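PDB 4IV6: acyl-CoA dehydrogenase FadE3 from Mycobacterium smegmatis, which belongs to the flavin-dependent acyl-CoA dehydrogenase family and binds dihydroflavine-adenine dinucleotide within a four-chain assembly. Local coordinates for residues E32-N37 with R80-L85. Residues are numbered along the deposited sequence; the frame is centred on the assembly and turned at random.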
loop_
_atom_site.group_PDB
_atom_site.type_symbol
_atom_site.label_atom_id
_atom_site.label_comp_id
_atom_site.label_asym_id
_atom_site.label_seq_id
_atom_site.Cartn_x
_atom_site.Cartn_y
_atom_site.Cartn_z
ATOM N N GLU B 32 -0.892 -11.961 32.015
ATOM C CA GLU B 32 -0.488 -13.196 32.660
ATOM C C GLU B 32 -1.261 -14.370 32.071
ATOM O O GLU B 32 -0.680 -15.402 31.756
ATOM C CB GLU B 32 -0.697 -13.116 34.177
ATOM N N LEU B 33 -2.565 -14.228 31.921
ATOM C CA LEU B 33 -3.368 -15.323 31.406
ATOM C C LEU B 33 -2.969 -15.655 29.963
ATOM O O LEU B 33 -2.715 -16.809 29.672
ATOM C CB LEU B 33 -4.859 -14.981 31.436
ATOM C CG LEU B 33 -5.546 -14.731 32.796
ATOM C CD1 LEU B 33 -6.908 -14.127 32.548
ATOM C CD2 LEU B 33 -5.666 -15.998 33.642
ATOM N N GLU B 34 -2.904 -14.624 29.101
ATOM C CA GLU B 34 -2.694 -14.769 27.626
ATOM C C GLU B 34 -1.325 -15.349 27.392
ATOM O O GLU B 34 -1.176 -16.273 26.591
ATOM C CB GLU B 34 -2.831 -13.421 26.890
ATOM C CG GLU B 34 -2.970 -13.455 25.349
ATOM C CD GLU B 34 -1.661 -13.579 24.605
ATOM O OE1 GLU B 34 -0.598 -13.253 25.154
ATOM O OE2 GLU B 34 -1.686 -13.985 23.416
ATOM N N HIS B 35 -0.337 -14.826 28.114
ATOM C CA HIS B 35 1.027 -15.336 28.005
ATOM C C HIS B 35 1.068 -16.818 28.411
ATOM O O HIS B 35 1.767 -17.604 27.783
ATOM C CB HIS B 35 2.027 -14.512 28.835
ATOM C CG HIS B 35 3.399 -15.128 28.915
ATOM N ND1 HIS B 35 3.835 -15.855 30.008
ATOM C CD2 HIS B 35 4.420 -15.147 28.024
ATOM C CE1 HIS B 35 5.069 -16.279 29.793
ATOM N NE2 HIS B 35 5.446 -15.868 28.595
ATOM N N ALA B 36 0.297 -17.203 29.418
ATOM C CA ALA B 36 0.329 -18.610 29.918
ATOM C C ALA B 36 -0.672 -19.539 29.215
ATOM O O ALA B 36 -0.796 -20.699 29.560
ATOM C CB ALA B 36 0.097 -18.643 31.421
ATOM N N ASN B 37 -1.391 -19.019 28.230
ATOM C CA ASN B 37 -2.474 -19.751 27.562
ATOM C C ASN B 37 -3.489 -20.326 28.548
ATOM O O ASN B 37 -3.976 -21.429 28.356
ATOM C CB ASN B 37 -1.918 -20.860 26.661
ATOM C CG ASN B 37 -2.945 -21.373 25.669
ATOM O OD1 ASN B 37 -3.742 -20.613 25.138
ATOM N ND2 ASN B 37 -2.921 -22.663 25.412
ATOM N N ARG B 80 -11.483 -5.256 22.211
ATOM C CA ARG B 80 -10.582 -4.237 22.646
ATOM C C ARG B 80 -9.768 -4.682 23.873
ATOM O O ARG B 80 -8.551 -4.496 23.924
ATOM C CB ARG B 80 -11.373 -2.973 22.933
ATOM C CG ARG B 80 -10.580 -1.775 23.429
ATOM C CD ARG B 80 -11.582 -0.661 23.782
ATOM N NE ARG B 80 -10.911 0.348 24.582
ATOM C CZ ARG B 80 -10.826 0.365 25.904
ATOM N NH1 ARG B 80 -10.146 1.342 26.451
ATOM N NH2 ARG B 80 -11.480 -0.487 26.678
ATOM N N GLY B 81 -10.433 -5.286 24.854
ATOM C CA GLY B 81 -9.705 -5.827 26.012
ATOM C C GLY B 81 -8.881 -7.072 25.689
ATOM O O GLY B 81 -7.723 -7.190 26.072
ATOM N N TRP B 82 -9.484 -8.006 24.982
ATOM C CA TRP B 82 -8.826 -9.265 24.637
ATOM C C TRP B 82 -9.640 -9.953 23.557
ATOM O O TRP B 82 -10.782 -10.349 23.808
ATOM C CB TRP B 82 -8.690 -10.168 25.862
ATOM C CG TRP B 82 -7.845 -11.389 25.713
ATOM C CD1 TRP B 82 -7.013 -11.718 24.672
ATOM C CD2 TRP B 82 -7.703 -12.433 26.681
ATOM N NE1 TRP B 82 -6.361 -12.900 24.951
ATOM C CE2 TRP B 82 -6.782 -13.367 26.165
ATOM C CE3 TRP B 82 -8.270 -12.667 27.939
ATOM C CZ2 TRP B 82 -6.419 -14.520 26.859
ATOM C CZ3 TRP B 82 -7.900 -13.819 28.622
ATOM C CH2 TRP B 82 -6.984 -14.723 28.074
ATOM N N MET B 83 -9.052 -10.065 22.355
ATOM C CA MET B 83 -9.746 -10.611 21.192
ATOM C C MET B 83 -10.399 -11.948 21.543
ATOM O O MET B 83 -11.529 -12.233 21.132
ATOM C CB MET B 83 -8.762 -10.798 20.028
ATOM C CG MET B 83 -9.414 -11.230 18.715
ATOM S SD MET B 83 -8.220 -11.554 17.392
ATOM C CE MET B 83 -7.542 -13.125 17.923
ATOM N N SER B 84 -9.664 -12.761 22.300
ATOM C CA SER B 84 -10.125 -14.100 22.669
ATOM C C SER B 84 -11.502 -14.109 23.377
ATOM O O SER B 84 -12.257 -15.076 23.254
ATOM C CB SER B 84 -9.074 -14.791 23.563
ATOM O OG SER B 84 -7.836 -14.994 22.870
ATOM N N LEU B 85 -11.814 -13.078 24.152
ATOM C CA LEU B 85 -13.097 -13.042 24.848
ATOM C C LEU B 85 -14.265 -12.813 23.880
ATOM O O LEU B 85 -15.365 -13.375 24.068
ATOM C CB LEU B 85 -13.094 -11.993 25.983
ATOM C CG LEU B 85 -12.025 -12.212 27.065
ATOM C CD1 LEU B 85 -12.153 -11.107 28.112
ATOM C CD2 LEU B 85 -12.133 -13.577 27.757
#
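In the helical N-terminal domain of this acyl-CoA dehydrogenase, the break between helices 68-81 and 83-102 sends the indole of Trp-82 against Leu-33 and Glu-34 on the last turn of helix 30-35. The contact illustrates how one large aromatic residue at a helix break can bridge to a short helix while the two backbones stay apart: the nearest CA atoms, those of Glu-34 and Trp-82, are 8.8 Å from each other, and the ring spans the distance. Trp-82 is the first residue to leave helical geometry after Gly-81, and its CG lies anti to the backbone N (chi1 -170°), which carries the ring over to helix 30-35. The six-membered end of the indole meets Leu-33, with CH2 of Trp-82 4.0 Å from CB of Leu-33 and CZ3 of Trp-82 4.1 Å from CD1 of Leu-33; the two side chains cross nearly at right angles. The methylenes of Glu-34 run along the NE1-CE2-CZ2 side of the indole, with CG of Glu-34 3.5 Å from NE1 of Trp-82 and CB of Glu-34 3.8 Å from CZ2 of Trp-82. A bend at chi2 (-82°) then turns the carboxylate away, its plane 76° from that of the indole, and OE2 of Glu-34 forms a salt bridge with Arg-357. The buried acid thus offers methylenes to the tryptophan and its charge to an arginine. CB of Ser-84 sits over one indole face, 3.6 Å above the ring plane of Trp-82 and offset toward its rim. Helix 30-35 ends in a Schellman motif at Asn-37, and NZ of Lys-207 donates hydrogen bonds to the backbone carbonyl oxygens of Glu-34 and His-35. Around this junction, Val-26 of helix 9-26 and Pro-40 also touch Trp-82, while helix 352-364 brings Arg-354 against Glu-34.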